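Local coordinates for peptidoglycan recognition protein 3 (Branchiostoma belcheri tsingtauense, PDB 4Z8I) that probably hydrolyses the amide link between N-acetylmuramic acid and L-alanine in bacterial peptidoglycan, as a zinc amidase fused to a chitin-binding domain, at residues R4-G9 with Y15-A20; A29-C34 with C40-S45. One frame throughout, in Å; residues are numbered along the deposited sequence.

In the fold
From the N terminus, interaction 1 closes first, folding 15-20 back onto 4-9 across a five-residue loop. Interaction 2 closes later, bringing 40-45 against 29-34, where strands 33-34 and 40-41 form a hairpin. The two loops follow one another in series, neither nested nor crossed, and the centres of the two contacts are about 15 Å apart. They meet where G9 O probably accepts a hydrogen bond from C40 N, and disulfides C11-C34 and C25-C40 further tie the leading loops to the hairpin, a few local links ordering a chain poor in regular structure. Both lie in the N-terminal part of the chain, away from the amidase portion that carries the zinc ligands H93, H202 and C210.

Interaction 1 of 2, residues R4-G9 with Y15-A20; sequences RWRSDG and YPAPDA
R6 and Y15 meet obliquely: the flat guanidinium lies with one face against the base of the tyrosine side chain. Y15 CB stands over the centre of that face, 3.7 Å from R6 CZ, while the two planes are 57° apart and R6 NH2 comes obliquely to the ring at Y15 CD1, 3.3 Å away. The arginine reaches this place by bending at chi2 and again at chi3 (-58°), which brings its end nearer to 15-20 than its first bond would suggest. P16 O sits at the guanidinium edge, near its plane, and R6 CD packs against the same carbonyl. Within its own segment R6 forms a salt bridge to D8, NH2 to OD2 at 2.7 Å, although the bond is weak because its N-H...O angle is only 126°; a second weak bond runs from NE to OD1. D8 OD1 also accepts R10 N, which helps to fix the carboxylate that holds the arginine. Such loops, without helix or strand, form the leading part of what the cysteine pattern suggests is a hevein-like chitin-binding domain. Beyond the arginine, A17 and A20 bond in both directions around P18-D19, A17 N to A20 O at 2.6 Å and, weakly, A20 N to A17 O. Both alanine methyls face R4: A20 CB lies 3.9 Å from R4 CB, and A17 CB packs on R4 O. W5 turns its indole from this surface to N26 and P27.

Interaction 2 of 2, residues A29-C34 with C40-S45; sequences AVDHCC and CGRETS
D31 and R42 face each other obliquely, the carboxylate and guanidinium planes 46° apart, and are joined by a salt bridge through a single nearly straight hydrogen bond. R42 NE donates a hydrogen bond to D31 OD1 at 3.2 Å, with an N-H...O angle of 171°; the oxygen lies in the guanidinium plane but is itself approached from above the plane of the carboxylate. V30 comes over one face of the same guanidinium, its CG2 methyl 3.5 Å from R42 NE and offset toward the rim. R42 CG is set between the backbone N and the carbonyl carbon (chi1 69°) and the chain bends at chi3; these torsions lay its end obliquely across V30 CG2 and beside D31 OD1. Nearby runs the hairpin of the small three-stranded sheet, in a domain whose cysteine pattern is consistent with the hevein-like chitin-binding fold. Here G41 N bonds to C33 O at 2.8 Å and C33 N to G41 O at 3.1 Å. H32 and C33 both lie opposite G41 in a classic beta bulge. Replacing D31 by alanine removes the carboxylate and would probably leave the R42 guanidinium without its charged mate, freer to turn over V30. C34 and C40 form the next, non-hydrogen-bonded pair, their side chains on one face and C33 on the other; disulfides run from C34 to C11, C40 to C25 and C33 to C47.

Interaction 1 of 2, residues R4-G9 with Y15-A20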
# COMPACT_ATOMS: atom_id res chain seq x y z
N ARG A 4 -1.55 17.16 7.82
CA ARG A 4 -0.40 17.99 7.48
C ARG A 4 -0.68 18.97 6.34
O ARG A 4 0.16 19.83 6.04
CB ARG A 4 0.81 17.13 7.15
CG ARG A 4 1.29 16.28 8.32
CD ARG A 4 2.72 15.82 8.12
NE ARG A 4 3.20 15.06 9.28
CZ ARG A 4 4.44 14.62 9.42
NH1 ARG A 4 4.79 13.94 10.50
NH2 ARG A 4 5.35 14.87 8.48
N TRP A 5 -1.84 18.85 5.72
CA TRP A 5 -2.24 19.79 4.68
C TRP A 5 -3.62 20.35 4.96
O TRP A 5 -4.43 19.74 5.66
CB TRP A 5 -2.20 19.14 3.30
CG TRP A 5 -3.09 17.96 3.18
CD1 TRP A 5 -4.40 17.95 2.80
CD2 TRP A 5 -2.72 16.60 3.43
NE1 TRP A 5 -4.87 16.66 2.81
CE2 TRP A 5 -3.86 15.81 3.19
CE3 TRP A 5 -1.54 15.98 3.84
CZ2 TRP A 5 -3.86 14.43 3.35
CZ3 TRP A 5 -1.54 14.61 4.00
CH2 TRP A 5 -2.69 13.85 3.75
N ARG A 6 -3.90 21.53 4.41
CA ARG A 6 -5.16 22.22 4.64
C ARG A 6 -6.26 21.68 3.73
O ARG A 6 -6.00 20.90 2.82
CB ARG A 6 -4.98 23.72 4.42
CG ARG A 6 -3.70 24.27 5.00
CD ARG A 6 -3.96 25.52 5.82
NE ARG A 6 -4.60 26.57 5.04
CZ ARG A 6 -5.03 27.72 5.55
NH1 ARG A 6 -4.88 27.96 6.85
NH2 ARG A 6 -5.60 28.62 4.77
N SER A 7 -7.49 22.10 4.00
CA SER A 7 -8.65 21.64 3.24
C SER A 7 -9.00 22.63 2.14
O SER A 7 -9.75 22.30 1.22
CB SER A 7 -9.85 21.44 4.16
OG SER A 7 -10.20 22.66 4.81
N ASP A 8 -8.46 23.84 2.23
CA ASP A 8 -8.74 24.87 1.24
C ASP A 8 -7.72 24.85 0.10
O ASP A 8 -7.89 25.54 -0.90
CB ASP A 8 -8.80 26.26 1.89
CG ASP A 8 -7.50 26.65 2.58
OD1 ASP A 8 -6.64 25.78 2.78
OD2 ASP A 8 -7.36 27.84 2.92
N GLY A 9 -6.67 24.06 0.27
CA GLY A 9 -5.69 23.87 -0.79
C GLY A 9 -4.48 24.78 -0.69
O GLY A 9 -3.64 24.82 -1.60
N TYR A 15 0.33 29.82 5.48
CA TYR A 15 -0.91 29.09 5.73
C TYR A 15 -0.64 27.78 6.45
O TYR A 15 -0.62 26.71 5.84
CB TYR A 15 -1.66 28.85 4.42
CG TYR A 15 -2.04 30.12 3.70
CD1 TYR A 15 -3.21 30.80 4.03
CD2 TYR A 15 -1.23 30.65 2.70
CE1 TYR A 15 -3.56 31.97 3.38
CE2 TYR A 15 -1.58 31.82 2.05
CZ TYR A 15 -2.74 32.48 2.39
OH TYR A 15 -3.08 33.64 1.74
N PRO A 16 -0.42 27.85 7.78
CA PRO A 16 -0.09 26.67 8.58
C PRO A 16 -1.22 25.65 8.57
O PRO A 16 -2.39 26.02 8.59
CB PRO A 16 0.07 27.24 9.99
CG PRO A 16 0.36 28.70 9.79
CD PRO A 16 -0.43 29.08 8.59
N ALA A 17 -0.86 24.37 8.53
CA ALA A 17 -1.84 23.29 8.62
C ALA A 17 -2.11 22.99 10.09
O ALA A 17 -1.32 23.39 10.95
CB ALA A 17 -1.30 22.05 7.91
N PRO A 18 -3.23 22.31 10.39
CA PRO A 18 -3.52 21.88 11.76
C PRO A 18 -2.35 21.15 12.42
O PRO A 18 -1.91 21.53 13.51
CB PRO A 18 -4.69 20.91 11.58
CG PRO A 18 -5.40 21.44 10.39
CD PRO A 18 -4.35 22.03 9.48
N ASP A 19 -1.84 20.12 11.75
CA ASP A 19 -0.76 19.31 12.30
C ASP A 19 0.60 19.61 11.69
O ASP A 19 1.53 18.83 11.85
CB ASP A 19 -1.08 17.82 12.12
CG ASP A 19 -2.03 17.29 13.17
OD1 ASP A 19 -2.78 18.10 13.76
OD2 ASP A 19 -2.03 16.06 13.41
N ALA A 20 0.71 20.74 10.99
CA ALA A 20 1.97 21.08 10.33
C ALA A 20 2.17 22.57 10.07
O ALA A 20 1.33 23.23 9.48
CB ALA A 20 2.11 20.30 9.02

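Interaction 2 of 2, residues A29-C34 with C40-S45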
# COMPACT_ATOMS: atom_id res chain seq x y z
N ALA A 29 -1.99 13.11 -3.61
CA ALA A 29 -2.89 13.93 -4.42
C ALA A 29 -2.18 14.36 -5.70
O ALA A 29 -0.95 14.39 -5.75
CB ALA A 29 -3.33 15.15 -3.64
N VAL A 30 -2.96 14.70 -6.72
CA VAL A 30 -2.39 15.21 -7.97
C VAL A 30 -1.66 16.54 -7.71
O VAL A 30 -0.60 16.79 -8.30
CB VAL A 30 -3.48 15.36 -9.06
CG1 VAL A 30 -4.65 16.20 -8.56
CG2 VAL A 30 -2.90 15.96 -10.33
N ASP A 31 -2.21 17.36 -6.82
CA ASP A 31 -1.57 18.61 -6.42
C ASP A 31 -0.73 18.43 -5.16
O ASP A 31 -1.17 18.76 -4.06
CB ASP A 31 -2.63 19.70 -6.19
CG ASP A 31 -3.40 20.05 -7.45
OD1 ASP A 31 -2.79 20.56 -8.41
OD2 ASP A 31 -4.63 19.83 -7.47
N HIS A 32 0.49 17.93 -5.33
CA HIS A 32 1.34 17.59 -4.19
C HIS A 32 2.56 18.50 -4.02
O HIS A 32 3.46 18.20 -3.24
CB HIS A 32 1.81 16.13 -4.29
CG HIS A 32 2.30 15.75 -5.65
ND1 HIS A 32 3.27 16.47 -6.31
CD2 HIS A 32 1.95 14.73 -6.47
CE1 HIS A 32 3.50 15.91 -7.49
NE2 HIS A 32 2.72 14.85 -7.61
N CYS A 33 2.58 19.61 -4.76
CA CYS A 33 3.69 20.55 -4.65
C CYS A 33 3.24 21.88 -4.07
O CYS A 33 2.28 22.48 -4.55
CB CYS A 33 4.32 20.78 -6.02
SG CYS A 33 5.10 19.33 -6.74
N CYS A 34 3.94 22.34 -3.04
CA CYS A 34 3.65 23.63 -2.44
C CYS A 34 4.49 24.70 -3.14
O CYS A 34 5.72 24.68 -3.05
CB CYS A 34 3.97 23.61 -0.95
SG CYS A 34 3.31 25.00 -0.01
N CYS A 40 -1.21 24.49 -3.14
CA CYS A 40 -0.90 23.13 -3.54
C CYS A 40 -1.25 22.97 -5.02
O CYS A 40 -2.41 23.15 -5.41
CB CYS A 40 -1.65 22.11 -2.68
SG CYS A 40 -1.04 22.01 -0.98
N GLY A 41 -0.25 22.66 -5.83
CA GLY A 41 -0.42 22.54 -7.27
C GLY A 41 0.25 21.31 -7.84
O GLY A 41 0.83 20.51 -7.10
N ARG A 42 0.19 21.16 -9.16
CA ARG A 42 0.67 19.95 -9.83
C ARG A 42 1.70 20.23 -10.92
O ARG A 42 2.41 19.32 -11.36
CB ARG A 42 -0.51 19.20 -10.46
CG ARG A 42 -1.13 19.95 -11.63
CD ARG A 42 -2.36 19.24 -12.19
NE ARG A 42 -3.50 19.31 -11.29
CZ ARG A 42 -4.70 18.81 -11.57
NH1 ARG A 42 -5.69 18.92 -10.70
NH2 ARG A 42 -4.91 18.22 -12.74
N GLU A 43 1.77 21.48 -11.36
CA GLU A 43 2.61 21.82 -12.50
C GLU A 43 4.09 21.92 -12.12
O GLU A 43 4.43 22.01 -10.94
CB GLU A 43 2.14 23.13 -13.15
CG GLU A 43 0.66 23.17 -13.51
CD GLU A 43 0.30 22.28 -14.69
OE1 GLU A 43 1.22 21.72 -15.32
OE2 GLU A 43 -0.90 22.15 -14.99
N THR A 44 4.95 21.90 -13.13
CA THR A 44 6.40 21.99 -12.95
C THR A 44 6.80 23.24 -12.18
O THR A 44 7.71 23.22 -11.35
CB THR A 44 7.13 21.94 -14.31
OG1 THR A 44 6.79 20.73 -15.00
CG2 THR A 44 8.63 22.01 -14.13
N SER A 45 6.09 24.34 -12.44
CA SER A 45 6.33 25.60 -11.74
C SER A 45 6.07 25.48 -10.24
O SER A 45 6.71 26.15 -9.44
CB SER A 45 5.45 26.70 -12.33
OG SER A 45 4.08 26.45 -12.08